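Local coordinates for protein putative L-alanine-DL-glutamate epimerase (PDB 3GO2) that probably acts as a magnesium-dependent racemase or epimerase of the mandelate racemase/muconate lactonizing enzyme family, within the enolase superfamily, at residues D14-Y20 with R348-E352. Residues are numbered along the deposited sequence; the frame is centred on the assembly and turned at random.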
ATOM      1  N   ASP A  14     -14.293  49.821  -2.426  1.00 17.59           N
ATOM      2  CA  ASP A  14     -13.547  49.818  -1.170  1.00 17.73           C
ATOM      3  C   ASP A  14     -14.268  48.984  -0.115  1.00 17.97           C
ATOM      4  O   ASP A  14     -15.479  49.113   0.060  1.00 16.69           O
ATOM      5  CB  ASP A  14     -13.453  51.252  -0.626  1.00 17.95           C
ATOM      6  CG  ASP A  14     -12.587  51.337   0.591  1.00 20.66           C
ATOM      7  OD1 ASP A  14     -11.440  50.880   0.517  1.00 27.63           O
ATOM      8  OD2 ASP A  14     -13.061  51.821   1.627  1.00 28.43           O
ATOM      9  N   ALA A  15     -13.504  48.134   0.571  1.00 18.07           N
ATOM     10  CA  ALA A  15     -13.990  47.400   1.749  1.00 18.95           C
ATOM     11  C   ALA A  15     -13.052  47.613   2.960  1.00 20.01           C
ATOM     12  O   ALA A  15     -12.891  46.751   3.815  1.00 19.47           O
ATOM     13  CB  ALA A  15     -14.178  45.881   1.412  1.00 17.92           C
ATOM     14  N   GLY A  16     -12.428  48.783   3.021  1.00 21.55           N
ATOM     15  CA  GLY A  16     -11.673  49.220   4.197  1.00 23.25           C
ATOM     16  C   GLY A  16     -10.216  48.848   4.095  1.00 24.04           C
ATOM     17  O   GLY A  16      -9.387  49.676   3.701  1.00 25.45           O
ATOM     18  N   TRP A  17      -9.905  47.592   4.430  1.00 23.46           N
ATOM     19  CA  TRP A  17      -8.536  47.062   4.407  1.00 23.07           C
ATOM     20  C   TRP A  17      -8.309  46.139   3.218  1.00 22.58           C
ATOM     21  O   TRP A  17      -7.254  45.521   3.072  1.00 23.08           O
ATOM     22  CB  TRP A  17      -8.264  46.311   5.713  1.00 23.64           C
ATOM     23  CG  TRP A  17      -9.233  45.197   5.959  1.00 22.42           C
ATOM     24  CD1 TRP A  17     -10.490  45.306   6.464  1.00 22.37           C
ATOM     25  CD2 TRP A  17      -9.018  43.806   5.713  1.00 22.62           C
ATOM     26  NE1 TRP A  17     -11.076  44.073   6.544  1.00 23.81           N
ATOM     27  CE2 TRP A  17     -10.199  43.135   6.081  1.00 23.35           C
ATOM     28  CE3 TRP A  17      -7.952  43.066   5.204  1.00 23.14           C
ATOM     29  CZ2 TRP A  17     -10.329  41.752   5.991  1.00 24.07           C
ATOM     30  CZ3 TRP A  17      -8.081  41.696   5.106  1.00 24.15           C
ATOM     31  CH2 TRP A  17      -9.263  41.052   5.482  1.00 23.76           C
ATOM     32  N   ARG A  18      -9.330  46.057   2.363  1.00 21.25           N
ATOM     33  CA  ARG A  18      -9.327  45.271   1.173  1.00 19.81           C
ATOM     34  C   ARG A  18     -10.436  45.830   0.274  1.00 18.57           C
ATOM     35  O   ARG A  18     -11.171  46.725   0.668  1.00 17.72           O
ATOM     36  CB  ARG A  18      -9.597  43.795   1.498  1.00 19.60           C
ATOM     37  CG  ARG A  18     -10.909  43.598   2.227  1.00 18.41           C
ATOM     38  CD  ARG A  18     -11.187  42.127   2.527  1.00 18.38           C
ATOM     39  NE  ARG A  18     -12.414  42.001   3.323  1.00 19.01           N
ATOM     40  CZ  ARG A  18     -12.962  40.845   3.683  1.00 19.38           C
ATOM     41  NH1 ARG A  18     -12.388  39.684   3.338  1.00 20.47           N
ATOM     42  NH2 ARG A  18     -14.080  40.846   4.409  1.00 18.84           N
ATOM     43  N   ASN A  19     -10.564  45.274  -0.921  1.00 18.79           N
ATOM     44  CA  ASN A  19     -11.653  45.633  -1.803  1.00 18.41           C
ATOM     45  C   ASN A  19     -12.603  44.474  -1.973  1.00 18.39           C
ATOM     46  O   ASN A  19     -12.228  43.312  -1.760  1.00 19.42           O
ATOM     47  CB  ASN A  19     -11.108  46.008  -3.167  1.00 19.16           C
ATOM     48  CG  ASN A  19     -10.228  47.239  -3.106  1.00 18.04           C
ATOM     49  OD1 ASN A  19     -10.555  48.197  -2.405  1.00 20.14           O
ATOM     50  ND2 ASN A  19      -9.123  47.220  -3.841  1.00 21.15           N
ATOM     51  N   TYR A  20     -13.814  44.790  -2.400  1.00 16.92           N
ATOM     52  CA  TYR A  20     -14.723  43.769  -2.905  1.00 16.45           C
ATOM     53  C   TYR A  20     -14.699  43.819  -4.411  1.00 16.27           C
ATOM     54  O   TYR A  20     -14.524  44.878  -4.982  1.00 17.29           O
ATOM     55  CB  TYR A  20     -16.147  44.038  -2.489  1.00 16.06           C
ATOM     56  CG  TYR A  20     -16.480  43.893  -1.030  1.00 15.50           C
ATOM     57  CD1 TYR A  20     -15.745  43.074  -0.163  1.00 15.22           C
ATOM     58  CD2 TYR A  20     -17.614  44.513  -0.524  1.00 17.41           C
ATOM     59  CE1 TYR A  20     -16.098  42.943   1.152  1.00 14.76           C
ATOM     60  CE2 TYR A  20     -17.967  44.368   0.788  1.00 17.67           C
ATOM     61  CZ  TYR A  20     -17.212  43.581   1.618  1.00 16.16           C
ATOM     62  OH  TYR A  20     -17.608  43.442   2.932  1.00 16.83           O
ATOM     63  N   ARG A 348     -19.294  43.837  10.562  1.00 18.61           N
ATOM     64  CA  ARG A 348     -19.510  44.384   9.223  1.00 18.90           C
ATOM     65  C   ARG A 348     -19.024  45.816   9.132  1.00 18.89           C
ATOM     66  O   ARG A 348     -19.024  46.571  10.114  1.00 19.30           O
ATOM     67  CB  ARG A 348     -20.983  44.347   8.802  1.00 19.30           C
ATOM     68  CG  ARG A 348     -21.735  43.021   8.963  1.00 18.47           C
ATOM     69  CD  ARG A 348     -21.000  41.829   8.385  1.00 16.95           C
ATOM     70  NE  ARG A 348     -20.760  41.931   6.955  1.00 18.20           N
ATOM     71  CZ  ARG A 348     -20.302  40.918   6.211  1.00 19.06           C
ATOM     72  NH1 ARG A 348     -20.094  41.060   4.919  1.00 19.53           N
ATOM     73  NH2 ARG A 348     -20.051  39.740   6.770  1.00 18.89           N
ATOM     74  N   LEU A 349     -18.620  46.184   7.932  1.00 18.66           N
ATOM     75  CA  LEU A 349     -18.289  47.565   7.616  1.00 18.39           C
ATOM     76  C   LEU A 349     -19.497  48.485   7.797  1.00 18.56           C
ATOM     77  O   LEU A 349     -20.644  48.110   7.565  1.00 18.03           O
ATOM     78  CB  LEU A 349     -17.842  47.680   6.166  1.00 18.81           C
ATOM     79  CG  LEU A 349     -16.632  46.858   5.736  1.00 18.15           C
ATOM     80  CD1 LEU A 349     -16.465  46.916   4.222  1.00 17.78           C
ATOM     81  CD2 LEU A 349     -15.364  47.311   6.420  1.00 19.65           C
ATOM     82  N   ALA A 350     -19.211  49.729   8.166  1.00 18.53           N
ATOM     83  CA  ALA A 350     -20.270  50.701   8.402  1.00 19.14           C
ATOM     84  C   ALA A 350     -21.123  50.970   7.157  1.00 19.31           C
ATOM     85  O   ALA A 350     -22.306  51.300   7.272  1.00 20.92           O
ATOM     86  CB  ALA A 350     -19.662  51.992   8.935  1.00 19.15           C
ATOM     87  N   TRP A 351     -20.539  50.810   5.979  1.00 19.06           N
ATOM     88  CA  TRP A 351     -21.260  51.010   4.718  1.00 19.22           C
ATOM     89  C   TRP A 351     -21.701  49.714   4.017  1.00 18.95           C
ATOM     90  O   TRP A 351     -22.172  49.735   2.883  1.00 19.29           O
ATOM     91  CB  TRP A 351     -20.437  51.887   3.769  1.00 19.01           C
ATOM     92  CG  TRP A 351     -19.135  51.317   3.331  1.00 18.07           C
ATOM     93  CD1 TRP A 351     -18.911  50.589   2.197  1.00 17.57           C
ATOM     94  CD2 TRP A 351     -17.870  51.413   4.001  1.00 18.67           C
ATOM     95  NE1 TRP A 351     -17.594  50.271   2.097  1.00 18.87           N
ATOM     96  CE2 TRP A 351     -16.926  50.741   3.195  1.00 18.76           C
ATOM     97  CE3 TRP A 351     -17.442  51.999   5.199  1.00 22.55           C
ATOM     98  CZ2 TRP A 351     -15.586  50.620   3.547  1.00 21.06           C
ATOM     99  CZ3 TRP A 351     -16.090  51.889   5.550  1.00 23.57           C
ATOM    100  CH2 TRP A 351     -15.183  51.203   4.724  1.00 23.61           C
ATOM    101  N   GLU A 352     -21.566  48.574   4.694  1.00 18.42           N
ATOM    102  CA  GLU A 352     -21.875  47.304   4.039  1.00 18.91           C
ATOM    103  C   GLU A 352     -23.301  47.269   3.486  1.00 18.94           C
ATOM    104  O   GLU A 352     -23.527  46.831   2.353  1.00 18.66           O
ATOM    105  CB  GLU A 352     -21.691  46.148   5.017  1.00 18.05           C
ATOM    106  CG  GLU A 352     -21.916  44.742   4.445  1.00 18.52           C
ATOM    107  CD  GLU A 352     -20.763  44.239   3.614  1.00 19.59           C
ATOM    108  OE1 GLU A 352     -19.671  44.860   3.656  1.00 20.92           O
ATOM    109  OE2 GLU A 352     -20.954  43.199   2.923  1.00 18.94           O
TER
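A15 and L349 mark the nearest approach of the two backbones, their CA atoms 7.3 Å apart. D14 ends strand 5-14, N19 and Y20 begin strand 19-27, and A15 to R18 make the turn, closed by the bond from A15 N to R18 O; L349 to E352 make a type I turn. G16 suits the bend because its backbone angles would press a CB against the preceding carbonyl oxygen. W351 lays its indole edge along this hairpin, offering both an N-H and a flat rim: NE1 donates to D14 O at 3.2 Å, the oxygen nearly in the ring plane although the nitrogen stands above the carbonyl plane, and G16 N lies at the same edge. D14 OD2 lies 3.4 Å from CZ2 of W351, its carboxylate tilted 14° from the indole, and both carboxylate oxygens accept weak bonds from G16 N. In this enolase-superfamily architecture the contact joins the first hairpin of the N-terminal capping domain to the loop between strand 342-344, the edge of a small mixed sheet, and helix 352-355. Branched L349 sends both methyls onto A15, CD1 3.5 Å from A15 CA, while its CB covers an indole face. The small A15 methyl lies over one face of the Y20 ring, offset toward its rim, and also touches L349 CD1, which meets the phenol end directly. Y20 carries its hydroxyl at the end of a long flat side chain, where OH donates to E352 OE1 at 2.6 Å, on the syn side, with ring and carboxylate planes 84° apart. The glutamate reaches the phenol by bending at chi2 (77°), and its OE2 is held by the R348 NH1 salt bridge and H323 N. R348 is anchored through NH2 to D345 O and through NH1 to Y321 O.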